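Local structure of TetR family transcriptional regulator (Clostridium perfringens, 6AZH) at residues G61-W65 / A99-M103; L86-Q90 / Y125-I129; I129-K134 / I147-H152. The protein probably binds operator DNA as a dimeric TetR-type transcriptional regulator, and may control genes of fatty acid metabolism. All coordinates share one frame; numbering follows the deposited sequence.

Contact 1 of 3, residues G61-W65 / A99-M103; sequences GLEIW and AFFKM
The ring of Phe100 reaches across to the backbone turn at Gly61, and this aromatic-on-backbone contact is the first of three kinds that join 61-65 to 99-103. Phe100 CZ rests 3.6 Å from Gly61 C, the carbonyl carbon, and Phe100 CE1 is equally near Gly61 CA. With no side chain at Gly61, the ring can settle on the main chain itself. Phe100 gets there because its CG stands anti to the backbone N (chi1 174°), which carries the ring toward helix 50-74.

The second kind is aliphatic. Leu62 CD1 meets the rim of the same ring, in its plane, 3.9 Å from Phe100 CE2, the two side chains crossing at about a right angle.

Aromatic pairs make up the third. The five-membered ring of Trp65 lies nearly parallel to Phe100, planes 27° apart, but the two are slid so far that they barely overlap; Trp65 NE1 and Phe100 CE2 approach to 4.0 Å. The far end of the indole turns to Phe101, where Trp65 CZ2 lies 4.0 Å from Phe101 CD1 in an oblique pairing. Leu158 of helix 147-165 touches both Trp65 and Phe101, extending the cluster.

Helix 50-74 leads from the region of the N-terminal helix-turn-helix domain into the ligand-binding body in TetR proteins, and here it is met by helix 98-106. The chemistry is that of a buried aromatic cluster, joined by van der Waals contact alone between these segments, consistent with shape fit, rather than directed polar bonds, governing how these two segments meet.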
# COMPACT_ATOMS: atom_id res chain seq x y z
N GLY A 61 5.20 -14.64 10.66
CA GLY A 61 4.22 -14.56 9.59
C GLY A 61 4.85 -14.48 8.21
O GLY A 61 4.26 -14.95 7.23
N LEU A 62 6.05 -13.91 8.11
CA LEU A 62 6.67 -13.83 6.80
C LEU A 62 7.37 -15.12 6.40
O LEU A 62 7.81 -15.24 5.24
CB LEU A 62 7.69 -12.68 6.76
CG LEU A 62 7.37 -11.36 6.06
CD1 LEU A 62 5.96 -11.25 5.45
CD2 LEU A 62 7.66 -10.23 6.99
N GLU A 63 7.48 -16.10 7.31
CA GLU A 63 8.15 -17.36 6.99
C GLU A 63 7.51 -18.04 5.79
O GLU A 63 8.22 -18.51 4.88
CB GLU A 63 8.14 -18.29 8.20
CG GLU A 63 9.03 -17.80 9.32
CD GLU A 63 8.99 -18.69 10.56
OE1 GLU A 63 8.24 -19.69 10.55
OE2 GLU A 63 9.70 -18.38 11.55
N ILE A 64 6.18 -18.14 5.77
CA ILE A 64 5.51 -18.83 4.67
C ILE A 64 5.70 -18.06 3.37
O ILE A 64 5.74 -18.66 2.29
CB ILE A 64 4.02 -19.08 5.01
CG1 ILE A 64 3.34 -19.97 3.96
CG2 ILE A 64 3.26 -17.77 5.16
CD1 ILE A 64 3.84 -21.39 3.92
N TRP A 65 5.83 -16.73 3.43
CA TRP A 65 6.07 -15.95 2.22
C TRP A 65 7.43 -16.30 1.61
O TRP A 65 7.53 -16.59 0.41
CB TRP A 65 5.97 -14.45 2.52
CG TRP A 65 4.56 -14.02 2.87
CD1 TRP A 65 3.93 -14.17 4.07
CD2 TRP A 65 3.60 -13.42 1.99
NE1 TRP A 65 2.64 -13.69 4.00
CE2 TRP A 65 2.41 -13.23 2.73
CE3 TRP A 65 3.63 -13.03 0.63
CZ2 TRP A 65 1.27 -12.64 2.17
CZ3 TRP A 65 2.49 -12.45 0.08
CH2 TRP A 65 1.33 -12.27 0.85
N ALA A 99 -5.75 -10.21 7.52
CA ALA A 99 -5.46 -9.45 8.73
C ALA A 99 -3.97 -9.20 8.88
O ALA A 99 -3.53 -8.07 9.14
CB ALA A 99 -6.03 -10.16 9.96
N PHE A 100 -3.16 -10.26 8.70
CA PHE A 100 -1.71 -10.13 8.79
C PHE A 100 -1.19 -9.08 7.82
O PHE A 100 -0.35 -8.25 8.18
CB PHE A 100 -1.04 -11.49 8.54
CG PHE A 100 0.46 -11.42 8.47
CD1 PHE A 100 1.22 -11.42 9.61
CD2 PHE A 100 1.11 -11.37 7.25
CE1 PHE A 100 2.63 -11.33 9.55
CE2 PHE A 100 2.48 -11.30 7.18
CZ PHE A 100 3.25 -11.28 8.32
N PHE A 101 -1.67 -9.11 6.57
CA PHE A 101 -1.14 -8.19 5.58
C PHE A 101 -1.51 -6.74 5.89
O PHE A 101 -0.70 -5.84 5.68
CB PHE A 101 -1.62 -8.58 4.18
CG PHE A 101 -0.73 -8.10 3.10
CD1 PHE A 101 0.43 -8.79 2.79
CD2 PHE A 101 -1.02 -6.93 2.41
CE1 PHE A 101 1.27 -8.34 1.79
CE2 PHE A 101 -0.19 -6.48 1.41
CZ PHE A 101 0.96 -7.18 1.11
N LYS A 102 -2.72 -6.51 6.42
CA LYS A 102 -3.11 -5.17 6.86
C LYS A 102 -2.22 -4.68 8.00
O LYS A 102 -1.84 -3.49 8.04
CB LYS A 102 -4.56 -5.17 7.32
CG LYS A 102 -5.57 -5.32 6.21
CD LYS A 102 -6.96 -5.48 6.80
CE LYS A 102 -7.94 -5.93 5.76
NZ LYS A 102 -9.14 -6.48 6.42
N MSE A 103 -1.93 -5.55 8.96
CA MSE A 103 -1.02 -5.24 10.04
C MSE A 103 0.32 -4.77 9.48
O MSE A 103 0.85 -3.74 9.92
CB MSE A 103 -0.82 -6.48 10.91
CG MSE A 103 0.53 -6.53 11.58
SE MSE A 103 0.65 -8.02 12.73
CE MSE A 103 0.99 -9.18 11.41

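Contact 2 of 3, residues L86-Q90 / Y125-I129; sequences LFKMQ and YIEGI
Gln90 and Tyr125 meet inside the all-helical C-terminal domain of the TetR fold, where helix 79-96 and helix 113-138 run roughly antiparallel. The axes of these segments come no nearer than 13.3 Å, so long side chains have to bridge them.

The CB of Gln90 points toward the other helix, and CG, anti to the carbonyl carbon (chi1 -71°), carries an extended chain across. CG already lies 3.2 Å from the phenol oxygen, Tyr125 OH. CD follows, 3.3 Å from Tyr125 OH, and from it OE1 accepts a hydrogen bond of 2.6 Å from Tyr125 OH. The phenol approaches in the carbonyl plane, on a lone pair, at a C=O...O angle of 114°. Amide and ring planes are 22° apart, and OE1 lies at the edge of the phenol ring, beside CE2 as well as the hydroxyl. A second neighbour of OE1 is apolar: Ile129 CD1, at 3.6 Å. Gln90 also touches Leu158 of helix 147-165.

Both polar residues are buried, and the bond lets the hydroxyl and the amide oxygen satisfy each other there. Such a short bond would hold the rotation of the phenol O-H and bias the amide toward one orientation. Around the hydroxyl the packing is apolar: Leu86 and Tyr125 slide past each other in opposite directions, Leu86 CD1 coming to 4.0 Å from Tyr125 OH. The other methyl of Leu86, CD2, lies 4.0 Å from Ile129 CG1. The bent chain of selenomethionine Met89 comes toward Tyr125 from the direction opposite to the phenol's, its CE 3.5 Å from Tyr125 OH.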
# COMPACT_ATOMS: atom_id res chain seq x y z
N LEU A 86 4.11 -16.85 -9.40
CA LEU A 86 4.29 -15.87 -8.32
C LEU A 86 3.00 -15.09 -8.07
O LEU A 86 2.58 -14.94 -6.91
CB LEU A 86 5.44 -14.93 -8.68
CG LEU A 86 5.53 -13.66 -7.81
CD1 LEU A 86 6.03 -14.05 -6.45
CD2 LEU A 86 6.48 -12.64 -8.45
N PHE A 87 2.35 -14.61 -9.14
CA PHE A 87 1.14 -13.82 -8.96
C PHE A 87 0.05 -14.65 -8.30
O PHE A 87 -0.63 -14.18 -7.38
CB PHE A 87 0.64 -13.28 -10.31
CG PHE A 87 1.66 -12.48 -11.04
CD1 PHE A 87 2.60 -11.73 -10.36
CD2 PHE A 87 1.68 -12.48 -12.43
CE1 PHE A 87 3.55 -10.99 -11.05
CE2 PHE A 87 2.62 -11.74 -13.13
CZ PHE A 87 3.55 -10.99 -12.44
N LYS A 88 -0.09 -15.91 -8.72
CA LYS A 88 -1.10 -16.78 -8.14
C LYS A 88 -0.81 -17.05 -6.67
O LYS A 88 -1.69 -16.91 -5.82
CB LYS A 88 -1.15 -18.09 -8.92
CG LYS A 88 -2.04 -19.14 -8.30
CD LYS A 88 -1.93 -20.45 -9.10
CE LYS A 88 -3.17 -21.30 -8.94
NZ LYS A 88 -3.43 -21.64 -7.52
N MSE A 89 0.44 -17.41 -6.35
CA MSE A 89 0.85 -17.68 -4.98
C MSE A 89 0.59 -16.46 -4.06
O MSE A 89 0.06 -16.62 -2.96
CB MSE A 89 2.33 -18.09 -4.94
CG MSE A 89 2.91 -18.38 -3.54
SE MSE A 89 3.44 -16.75 -2.55
CE MSE A 89 5.19 -16.45 -3.38
N GLN A 90 0.97 -15.26 -4.52
CA GLN A 90 0.90 -14.08 -3.65
C GLN A 90 -0.53 -13.70 -3.35
O GLN A 90 -0.86 -13.35 -2.20
CB GLN A 90 1.62 -12.89 -4.29
CG GLN A 90 3.12 -12.99 -4.34
CD GLN A 90 3.79 -11.67 -4.69
OE1 GLN A 90 4.91 -11.41 -4.25
NE2 GLN A 90 3.12 -10.84 -5.48
N TYR A 125 12.10 -10.20 1.02
CA TYR A 125 11.14 -10.89 0.17
C TYR A 125 11.19 -10.36 -1.26
O TYR A 125 11.22 -11.14 -2.22
CB TYR A 125 9.72 -10.76 0.74
CG TYR A 125 8.66 -11.38 -0.14
CD1 TYR A 125 8.38 -12.74 -0.07
CD2 TYR A 125 7.94 -10.61 -1.06
CE1 TYR A 125 7.43 -13.31 -0.86
CE2 TYR A 125 6.98 -11.18 -1.86
CZ TYR A 125 6.73 -12.53 -1.76
OH TYR A 125 5.78 -13.12 -2.56
N ILE A 126 11.22 -9.03 -1.43
CA ILE A 126 11.19 -8.45 -2.77
C ILE A 126 12.45 -8.82 -3.56
O ILE A 126 12.40 -8.93 -4.79
CB ILE A 126 10.99 -6.92 -2.66
CG1 ILE A 126 9.59 -6.62 -2.14
CG2 ILE A 126 11.20 -6.21 -4.01
CD1 ILE A 126 9.35 -5.17 -1.80
N GLU A 127 13.57 -9.06 -2.88
CA GLU A 127 14.78 -9.48 -3.58
C GLU A 127 14.60 -10.82 -4.29
O GLU A 127 15.24 -11.07 -5.31
CB GLU A 127 15.96 -9.55 -2.61
CG GLU A 127 16.55 -8.19 -2.31
CD GLU A 127 17.42 -8.19 -1.06
OE1 GLU A 127 17.58 -9.26 -0.44
OE2 GLU A 127 17.92 -7.10 -0.70
N GLY A 128 13.75 -11.70 -3.75
CA GLY A 128 13.44 -12.92 -4.48
C GLY A 128 12.73 -12.65 -5.80
O GLY A 128 13.04 -13.28 -6.81
N ILE A 129 11.79 -11.70 -5.79
CA ILE A 129 11.14 -11.27 -7.03
C ILE A 129 12.17 -10.71 -8.01
O ILE A 129 12.14 -11.01 -9.20
CB ILE A 129 10.02 -10.24 -6.75
CG1 ILE A 129 8.92 -10.85 -5.87
CG2 ILE A 129 9.44 -9.68 -8.07
CD1 ILE A 129 7.92 -9.81 -5.31

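Contact 3 of 3, residues I129-K134 / I147-H152; sequences IERILK and ISLLAH
Glu130 and Ala151 bring the two backbones closest, their CA atoms 5.5 Å apart, where helix 113-138 crosses helix 147-165 with 123° between the N-to-C directions of the short segments.

The small Ala151 suits so near an approach: its methyl CB meets Glu130 CG at 3.4 Å, the CG2 branch of Ile129 and CD1 of Leu133. Glu130 is a knob, set in a hole formed by Ile147, Ser148, Ala151 and His152. Its CB and CG run past Ile147 CG2, and the extended chain beyond them carries the carboxylate over the first turn of the opposing helix. There Ser148 OG gives OE2 a weak hydrogen bond of 3.3 Å. The stronger partner of that oxygen is Arg168 of the second subunit, which forms a salt bridge with it.

In TetR proteins the last helices of the C-terminal domain generally build the dimer interface, and this crossing takes part in it: Tyr164 of the second subunit packs on Ser148, and its ring meets that of His152. The imidazole is anchored from within its own helix, since His152 ND1 donates to Ser148 O at 2.9 Å. That carbonyl also takes the helical bond from His152 N, and the two donors reach it from opposite faces of its plane.

Leu133, one turn along from Ile129, fills the other flank. Its CD1 branch presses on Leu150 CG at 3.8 Å and on the backbone of Ala151, while CD2 faces Leu150 CD2. At the end of the crossing, Ile147 CD1 lies 4.0 Å from Lys134 CA, alongside the root of the lysine chain.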
# COMPACT_ATOMS: atom_id res chain seq x y z
N ILE A 129 11.79 -11.70 -5.79
CA ILE A 129 11.14 -11.27 -7.03
C ILE A 129 12.17 -10.71 -8.01
O ILE A 129 12.14 -11.01 -9.20
CB ILE A 129 10.02 -10.24 -6.75
CG1 ILE A 129 8.92 -10.85 -5.87
CG2 ILE A 129 9.44 -9.68 -8.07
CD1 ILE A 129 7.92 -9.81 -5.31
N GLU A 130 13.10 -9.89 -7.51
CA GLU A 130 14.14 -9.35 -8.37
C GLU A 130 14.95 -10.47 -9.02
O GLU A 130 15.30 -10.39 -10.20
CB GLU A 130 15.07 -8.43 -7.60
CG GLU A 130 14.34 -7.21 -7.06
CD GLU A 130 15.21 -6.30 -6.22
OE1 GLU A 130 16.44 -6.51 -6.17
OE2 GLU A 130 14.65 -5.37 -5.61
N ARG A 131 15.23 -11.53 -8.26
CA ARG A 131 16.02 -12.63 -8.82
C ARG A 131 15.29 -13.30 -9.99
O ARG A 131 15.92 -13.62 -11.00
CB ARG A 131 16.36 -13.65 -7.74
CG ARG A 131 17.34 -13.11 -6.69
CD ARG A 131 17.89 -14.21 -5.82
NE ARG A 131 16.89 -14.73 -4.89
CZ ARG A 131 16.65 -14.20 -3.69
NH1 ARG A 131 17.33 -13.15 -3.27
NH2 ARG A 131 15.72 -14.74 -2.91
N ILE A 132 13.98 -13.52 -9.87
CA ILE A 132 13.24 -14.12 -10.98
C ILE A 132 13.24 -13.18 -12.18
O ILE A 132 13.43 -13.62 -13.33
CB ILE A 132 11.81 -14.49 -10.55
CG1 ILE A 132 11.84 -15.51 -9.40
CG2 ILE A 132 10.99 -15.04 -11.74
CD1 ILE A 132 10.50 -15.70 -8.74
N LEU A 133 13.06 -11.87 -11.93
CA LEU A 133 13.05 -10.92 -13.04
C LEU A 133 14.39 -10.89 -13.75
O LEU A 133 14.44 -10.83 -14.99
CB LEU A 133 12.68 -9.52 -12.54
CG LEU A 133 11.24 -9.37 -12.02
CD1 LEU A 133 11.05 -8.01 -11.32
CD2 LEU A 133 10.21 -9.56 -13.11
N LYS A 134 15.49 -10.93 -13.00
CA LYS A 134 16.81 -10.92 -13.63
C LYS A 134 16.98 -12.10 -14.57
O LYS A 134 17.45 -11.95 -15.71
CB LYS A 134 17.91 -10.92 -12.57
CG LYS A 134 19.30 -10.78 -13.15
CD LYS A 134 20.36 -10.71 -12.05
CE LYS A 134 21.66 -10.14 -12.59
NZ LYS A 134 22.69 -9.98 -11.52
N ILE A 147 14.89 -3.23 -12.66
CA ILE A 147 14.43 -4.46 -12.02
C ILE A 147 13.86 -4.19 -10.63
O ILE A 147 12.80 -4.70 -10.26
CB ILE A 147 15.57 -5.48 -11.95
CG1 ILE A 147 15.89 -6.01 -13.34
CG2 ILE A 147 15.20 -6.62 -11.02
CD1 ILE A 147 17.09 -6.96 -13.38
N SER A 148 14.59 -3.41 -9.83
CA SER A 148 14.12 -3.10 -8.48
C SER A 148 12.80 -2.33 -8.52
O SER A 148 11.89 -2.62 -7.74
CB SER A 148 15.18 -2.31 -7.73
OG SER A 148 16.26 -3.14 -7.37
N LEU A 149 12.70 -1.35 -9.41
CA LEU A 149 11.44 -0.63 -9.57
C LEU A 149 10.31 -1.59 -9.93
O LEU A 149 9.23 -1.53 -9.34
CB LEU A 149 11.59 0.47 -10.63
CG LEU A 149 10.39 1.38 -10.85
CD1 LEU A 149 10.03 2.07 -9.54
CD2 LEU A 149 10.67 2.43 -11.93
N LEU A 150 10.56 -2.48 -10.90
CA LEU A 150 9.53 -3.43 -11.30
C LEU A 150 9.16 -4.37 -10.16
O LEU A 150 7.98 -4.59 -9.87
CB LEU A 150 9.99 -4.23 -12.52
CG LEU A 150 8.99 -5.27 -13.03
CD1 LEU A 150 7.63 -4.62 -13.31
CD2 LEU A 150 9.54 -5.93 -14.29
N ALA A 151 10.17 -4.93 -9.47
CA ALA A 151 9.88 -5.86 -8.39
C ALA A 151 9.03 -5.21 -7.31
O ALA A 151 8.14 -5.84 -6.74
CB ALA A 151 11.17 -6.40 -7.78
N HIS A 152 9.29 -3.93 -7.02
CA HIS A 152 8.44 -3.26 -6.03
C HIS A 152 7.03 -3.05 -6.55
O HIS A 152 6.07 -3.10 -5.77
CB HIS A 152 9.05 -1.93 -5.61
CG HIS A 152 10.12 -2.07 -4.57
ND1 HIS A 152 11.38 -2.54 -4.87
CD2 HIS A 152 10.11 -1.83 -3.24
CE1 HIS A 152 12.10 -2.57 -3.76
NE2 HIS A 152 11.36 -2.14 -2.76

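Overall arrangement
From the N terminus, the chain passes the DNA-binding helices and enters helix 50-74, where contact 1 opens; it closes 34 residues later at helix 98-106. Contact 2 opens within that loop, on helix 79-96, and closes beyond it on helix 113-138, so the two cross. They also touch, Trp65 packing against both Tyr125 and Gln90. Contact 3 follows in series, a short return of 13 residues from helix 113-138 to helix 147-165. It shares Ile129 with contact 2, and their centres lie about 9 Å apart. Together they tie the connecting helix 50-74, through the C-terminal helices, to the side that meets the second subunit.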